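PDB 6R5W: Gp15 protein from Listeria phage PSA, which probably binds receptors on the Listeria cell surface as the homotrimeric receptor-binding protein of the phage, of which this chain is the C-terminal part. Local coordinates for residues N86-I91 / P111-P116; I147-V152 / V157-D162. All blocks are in the same frame, centred on the assembly; numbering follows the deposited sequence.

The globular C-terminal part of this trimeric protein is built on two four-stranded antiparallel sheets, and the two contacts show two ways of covering one of them. In contact 1, which comes first along the chain, strand 87-97 is met by the loop between strands 105-109 and 122-127. Contact 2 follows and joins strand 146-152 of the other sheet to segment 157-162, which runs into strand 159-167. Strands 87-97 and 159-167 are neighbours, so both contacts rest on the same sheet. Their centres lie about 20 Å apart and their nearest atoms about 5 Å, without touching. Each has residues within reach of the second subunit, so strands that form the subunit's interior take part in trimer packing.

Contact 1 of 2, residues N86-I91 / P111-P116; sequences NRFLVI and PTFLAP
The rings of Phe-88 and Phe-113 meet with CE2 of Phe-88 at the edge of the Phe-113 ring, near its plane and 4.0 Å from Phe-113 CD2, the two side chains crossing at about a right angle. One face of the Phe-113 ring is occupied by its own neighbour: Leu-114 CG lies 3.6 Å above that plane, offset toward the rim. The Phe-88 ring receives its partners obliquely, Phe-113 CD2 and the methyl Leu-114 CD2, the latter 3.9 Å from Phe-88 CD2. That methyl does double duty, since it also sits 3.8 Å from Val-90 CG2. Phe-88 and Val-90, two apart on a strand, both point toward the loop, and Leu-114 CD2 bridges them. The ring of Phe-113 stands between its backbone N and carbonyl carbon (chi1 74°), a setting that brings its end nearer the strand although its CB does not point there. Behind these side chains the loop is turned tightly at 112-113 as a short 3-10 segment, with Leu-114 N hydrogen-bonded to Pro-111 O at 2.8 Å. Tyr-81 of strand 72-84 adds edge-to-face contacts to both phenylalanines and also touches Val-90 and Leu-114. From strand 159-167, on the other flank of strand 87-97, Tyr-166 OH hydrogen-bonds Leu-114 O, so the loop meets both strands that neighbour 87-97 in the sheet.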
loop_
_atom_site.group_PDB
_atom_site.type_symbol
_atom_site.label_atom_id
_atom_site.label_comp_id
_atom_site.label_asym_id
_atom_site.label_seq_id
_atom_site.Cartn_x
_atom_site.Cartn_y
_atom_site.Cartn_z
ATOM N N ASN A 86 3.227 -9.529 5.621
ATOM C CA ASN A 86 3.733 -9.970 6.907
ATOM C C ASN A 86 5.123 -9.440 7.213
ATOM O O ASN A 86 5.902 -10.070 7.948
ATOM C CB ASN A 86 3.615 -11.496 6.946
ATOM C CG ASN A 86 2.169 -11.919 7.118
ATOM O OD1 ASN A 86 1.493 -11.519 8.111
ATOM N ND2 ASN A 86 1.644 -12.573 6.111
ATOM N N ARG A 87 5.453 -8.262 6.682
ATOM C CA ARG A 87 6.688 -7.601 7.025
ATOM C C ARG A 87 6.376 -6.183 7.426
ATOM O O ARG A 87 5.247 -5.729 7.289
ATOM C CB ARG A 87 7.682 -7.580 5.839
ATOM C CG ARG A 87 8.107 -8.998 5.273
ATOM C CD ARG A 87 8.856 -8.771 3.973
ATOM N NE ARG A 87 9.314 -9.954 3.246
ATOM C CZ ARG A 87 10.540 -10.446 3.314
ATOM N NH1 ARG A 87 11.466 -9.927 4.124
ATOM N NH2 ARG A 87 10.842 -11.495 2.538
ATOM N N PHE A 88 7.404 -5.478 7.865
ATOM C CA PHE A 88 7.327 -4.038 8.079
ATOM C C PHE A 88 8.416 -3.352 7.252
ATOM O O PHE A 88 9.568 -3.809 7.224
ATOM C CB PHE A 88 7.520 -3.616 9.512
ATOM C CG PHE A 88 6.548 -4.223 10.456
ATOM C CD1 PHE A 88 5.243 -3.740 10.527
ATOM C CD2 PHE A 88 6.931 -5.262 11.296
ATOM C CE1 PHE A 88 4.334 -4.303 11.413
ATOM C CE2 PHE A 88 6.024 -5.804 12.190
ATOM C CZ PHE A 88 4.730 -5.338 12.220
ATOM N N LEU A 89 8.077 -2.160 6.709
ATOM C CA LEU A 89 9.061 -1.221 6.232
ATOM C C LEU A 89 9.374 -0.277 7.382
ATOM O O LEU A 89 8.461 0.338 7.931
ATOM C CB LEU A 89 8.526 -0.464 5.047
ATOM C CG LEU A 89 9.501 0.556 4.496
ATOM C CD1 LEU A 89 10.728 -0.103 3.816
ATOM C CD2 LEU A 89 8.714 1.402 3.450
ATOM N N VAL A 90 10.647 -0.158 7.725
ATOM C CA VAL A 90 11.099 0.591 8.894
ATOM C C VAL A 90 11.889 1.795 8.394
ATOM O O VAL A 90 12.783 1.653 7.545
ATOM C CB VAL A 90 11.947 -0.269 9.847
ATOM C CG1 VAL A 90 12.462 0.606 11.024
ATOM C CG2 VAL A 90 11.163 -1.514 10.325
ATOM N N ILE A 91 11.564 2.977 8.918
ATOM C CA ILE A 91 12.219 4.216 8.517
ATOM C C ILE A 91 12.713 4.917 9.780
ATOM O O ILE A 91 11.909 5.425 10.584
ATOM C CB ILE A 91 11.283 5.120 7.686
ATOM C CG1 ILE A 91 10.817 4.370 6.427
ATOM C CG2 ILE A 91 11.963 6.459 7.414
ATOM C CD1 ILE A 91 9.744 5.056 5.651
ATOM N N PRO A 111 13.640 -2.452 18.657
ATOM C CA PRO A 111 12.986 -3.642 19.205
ATOM C C PRO A 111 13.164 -4.875 18.325
ATOM O O PRO A 111 13.227 -4.781 17.092
ATOM C CB PRO A 111 11.497 -3.244 19.261
ATOM C CG PRO A 111 11.463 -1.801 19.125
ATOM C CD PRO A 111 12.663 -1.397 18.342
ATOM N N THR A 112 13.118 -6.048 18.974
ATOM C CA THR A 112 13.314 -7.317 18.274
ATOM C C THR A 112 12.302 -7.559 17.131
ATOM O O THR A 112 12.636 -8.184 16.117
ATOM C CB THR A 112 13.279 -8.494 19.286
ATOM O OG1 THR A 112 12.013 -8.573 19.943
ATOM C CG2 THR A 112 14.350 -8.296 20.321
ATOM N N PHE A 113 11.034 -7.126 17.282
ATOM C CA PHE A 113 10.115 -7.336 16.175
ATOM C C PHE A 113 10.447 -6.456 14.935
ATOM O O PHE A 113 9.831 -6.655 13.857
ATOM C CB PHE A 113 8.647 -7.101 16.574
ATOM C CG PHE A 113 8.259 -5.633 16.770
ATOM C CD1 PHE A 113 8.528 -4.971 17.933
ATOM C CD2 PHE A 113 7.604 -4.943 15.769
ATOM C CE1 PHE A 113 8.158 -3.660 18.120
ATOM C CE2 PHE A 113 7.257 -3.620 15.942
ATOM C CZ PHE A 113 7.542 -2.988 17.121
ATOM N N LEU A 114 11.387 -5.515 15.051
ATOM C CA LEU A 114 11.850 -4.751 13.892
ATOM C C LEU A 114 13.228 -5.222 13.443
ATOM O O LEU A 114 13.950 -4.485 12.798
ATOM C CB LEU A 114 11.850 -3.262 14.208
ATOM C CG LEU A 114 10.447 -2.713 14.490
ATOM C CD1 LEU A 114 10.572 -1.207 14.694
ATOM C CD2 LEU A 114 9.457 -3.038 13.362
ATOM N N ALA A 115 13.636 -6.448 13.804
ATOM C CA ALA A 115 14.918 -6.947 13.298
ATOM C C ALA A 115 14.891 -7.027 11.769
ATOM O O ALA A 115 13.876 -7.400 11.178
ATOM C CB ALA A 115 15.206 -8.340 13.881
ATOM N N PRO A 116 15.995 -6.707 11.088
ATOM C CA PRO A 116 15.987 -6.717 9.617
ATOM C C PRO A 116 16.001 -8.117 9.011
ATOM O O PRO A 116 16.557 -9.050 9.600
ATOM C CB PRO A 116 17.279 -5.967 9.250
ATOM C CG PRO A 116 18.167 -6.192 10.416
ATOM C CD PRO A 116 17.255 -6.220 11.650
#

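Contact 2 of 2, residues I147-V152 / V157-D162; sequences INIVGV and VNTGLD
Ile-147, Ile-149 and Val-152 all point toward Thr-159 and Leu-161, although regular strand alternation would have put residue 151 in the third place. A classic beta bulge, in which Val-150 and Gly-151 both face Asn-138 of the adjoining strand, inserts the extra residue and returns Val-152 to the inner side. The setting is the interior of a beta sandwich: strand 146-152 belongs to one antiparallel sheet, strand 159-167 to the other, and side chains alone span the gap, with CA atoms 8.7 Å apart for Ile-147 and Leu-161. At this end the branch methyl Ile-147 CG2 meets Leu-161 CD2 at 3.9 Å, the side chains lying aslant to each other. Further along, Ile-149 and Thr-159 reach toward each other tip to tip. With CG1 beside its backbone N and the rest of the chain extended (chi2 167°), Ile-149 carries CD1 to within 4.1 Å of Thr-159 CG2. Ile-149 also touches Val-96 of strand 87-97 and Phe-71, and Leu-161 packs on Val-92 of the same strand. Next to this layer, Asp-162, in the short break of strand 159-167, forms a salt bridge through OD1 to Lys-122 NZ of the third subunit. Thr-159 spends its two branches differently: CG2 goes to the isoleucine, whereas OG1, 4.0 Å from Val-152 CG1, accepts a hydrogen bond from NE2 of Gln-128.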
loop_
_atom_site.group_PDB
_atom_site.type_symbol
_atom_site.label_atom_id
_atom_site.label_comp_id
_atom_site.label_asym_id
_atom_site.label_seq_id
_atom_site.Cartn_x
_atom_site.Cartn_y
_atom_site.Cartn_z
ATOM N N ILE A 147 22.187 -0.182 15.779
ATOM C CA ILE A 147 22.673 0.865 14.898
ATOM C C ILE A 147 24.105 1.159 15.314
ATOM O O ILE A 147 24.369 1.781 16.346
ATOM C CB ILE A 147 21.778 2.120 14.943
ATOM C CG1 ILE A 147 20.358 1.709 14.598
ATOM C CG2 ILE A 147 22.282 3.141 13.983
ATOM C CD1 ILE A 147 19.391 2.844 14.670
ATOM N N ASN A 148 25.053 0.639 14.533
ATOM C CA ASN A 148 26.477 0.635 14.879
ATOM C C ASN A 148 27.251 1.589 13.986
ATOM O O ASN A 148 27.500 1.286 12.800
ATOM C CB ASN A 148 26.972 -0.803 14.693
ATOM C CG ASN A 148 28.422 -1.029 15.096
ATOM O OD1 ASN A 148 29.088 -0.164 15.610
ATOM N ND2 ASN A 148 28.940 -2.160 14.664
ATOM N N ILE A 149 27.689 2.718 14.553
ATOM C CA ILE A 149 28.501 3.683 13.824
ATOM C C ILE A 149 29.953 3.190 13.759
ATOM O O ILE A 149 30.639 3.140 14.778
ATOM C CB ILE A 149 28.401 5.088 14.464
ATOM C CG1 ILE A 149 26.954 5.577 14.426
ATOM C CG2 ILE A 149 29.332 6.034 13.756
ATOM C CD1 ILE A 149 26.710 6.789 15.291
ATOM N N VAL A 150 30.399 2.793 12.574
ATOM C CA VAL A 150 31.688 2.158 12.335
ATOM C C VAL A 150 32.729 3.116 11.812
ATOM O O VAL A 150 33.905 2.998 12.144
ATOM C CB VAL A 150 31.476 0.984 11.344
ATOM C CG1 VAL A 150 32.788 0.547 10.724
ATOM C CG2 VAL A 150 30.790 -0.160 12.033
ATOM N N GLY A 151 32.337 4.096 10.996
ATOM C CA GLY A 151 33.294 5.092 10.536
ATOM C C GLY A 151 32.648 6.441 10.517
ATOM O O GLY A 151 31.475 6.528 10.148
ATOM N N VAL A 152 33.385 7.478 10.940
ATOM C CA VAL A 152 32.864 8.850 10.931
ATOM C C VAL A 152 33.991 9.774 10.462
ATOM O O VAL A 152 35.187 9.570 10.744
ATOM C CB VAL A 152 32.303 9.329 12.280
ATOM C CG1 VAL A 152 31.072 8.613 12.704
ATOM C CG2 VAL A 152 33.401 9.237 13.435
ATOM N N VAL A 157 31.336 15.444 15.743
ATOM C CA VAL A 157 30.218 16.016 14.951
ATOM C C VAL A 157 29.051 15.051 15.053
ATOM O O VAL A 157 29.249 13.829 15.103
ATOM C CB VAL A 157 30.640 16.247 13.501
ATOM C CG1 VAL A 157 29.484 16.705 12.615
ATOM C CG2 VAL A 157 31.771 17.303 13.472
ATOM N N ASN A 158 27.837 15.590 15.155
ATOM C CA ASN A 158 26.702 14.723 15.330
ATOM C C ASN A 158 26.500 13.905 14.044
ATOM O O ASN A 158 26.925 14.306 12.951
ATOM C CB ASN A 158 25.399 15.523 15.606
ATOM C CG ASN A 158 25.432 16.319 16.918
ATOM O OD1 ASN A 158 26.290 16.120 17.761
ATOM N ND2 ASN A 158 24.442 17.209 17.092
ATOM N N THR A 159 25.837 12.766 14.184
ATOM C CA THR A 159 25.630 11.830 13.080
ATOM C C THR A 159 24.134 11.570 12.857
ATOM O O THR A 159 23.385 11.237 13.796
ATOM C CB THR A 159 26.385 10.519 13.364
ATOM O OG1 THR A 159 27.797 10.815 13.372
ATOM C CG2 THR A 159 26.165 9.535 12.261
ATOM N N GLY A 160 23.686 11.705 11.598
ATOM C CA GLY A 160 22.277 11.495 11.310
ATOM C C GLY A 160 21.879 10.043 11.096
ATOM O O GLY A 160 22.665 9.247 10.582
ATOM N N LEU A 161 20.656 9.699 11.496
ATOM C CA LEU A 161 20.104 8.352 11.295
ATOM C C LEU A 161 18.975 8.318 10.255
ATOM O O LEU A 161 18.382 7.252 10.026
ATOM C CB LEU A 161 19.562 7.785 12.594
ATOM C CG LEU A 161 20.498 7.711 13.796
ATOM C CD1 LEU A 161 19.812 7.022 14.910
ATOM C CD2 LEU A 161 21.793 7.018 13.416
ATOM N N ASP A 162 18.661 9.462 9.623
ATOM C CA ASP A 162 17.483 9.594 8.778
ATOM C C ASP A 162 17.543 8.793 7.482
ATOM O O ASP A 162 16.514 8.689 6.822
ATOM C CB ASP A 162 17.271 11.102 8.460
ATOM C CG ASP A 162 17.108 11.914 9.705
ATOM O OD1 ASP A 162 16.139 11.615 10.414
ATOM O OD2 ASP A 162 17.952 12.834 10.013
#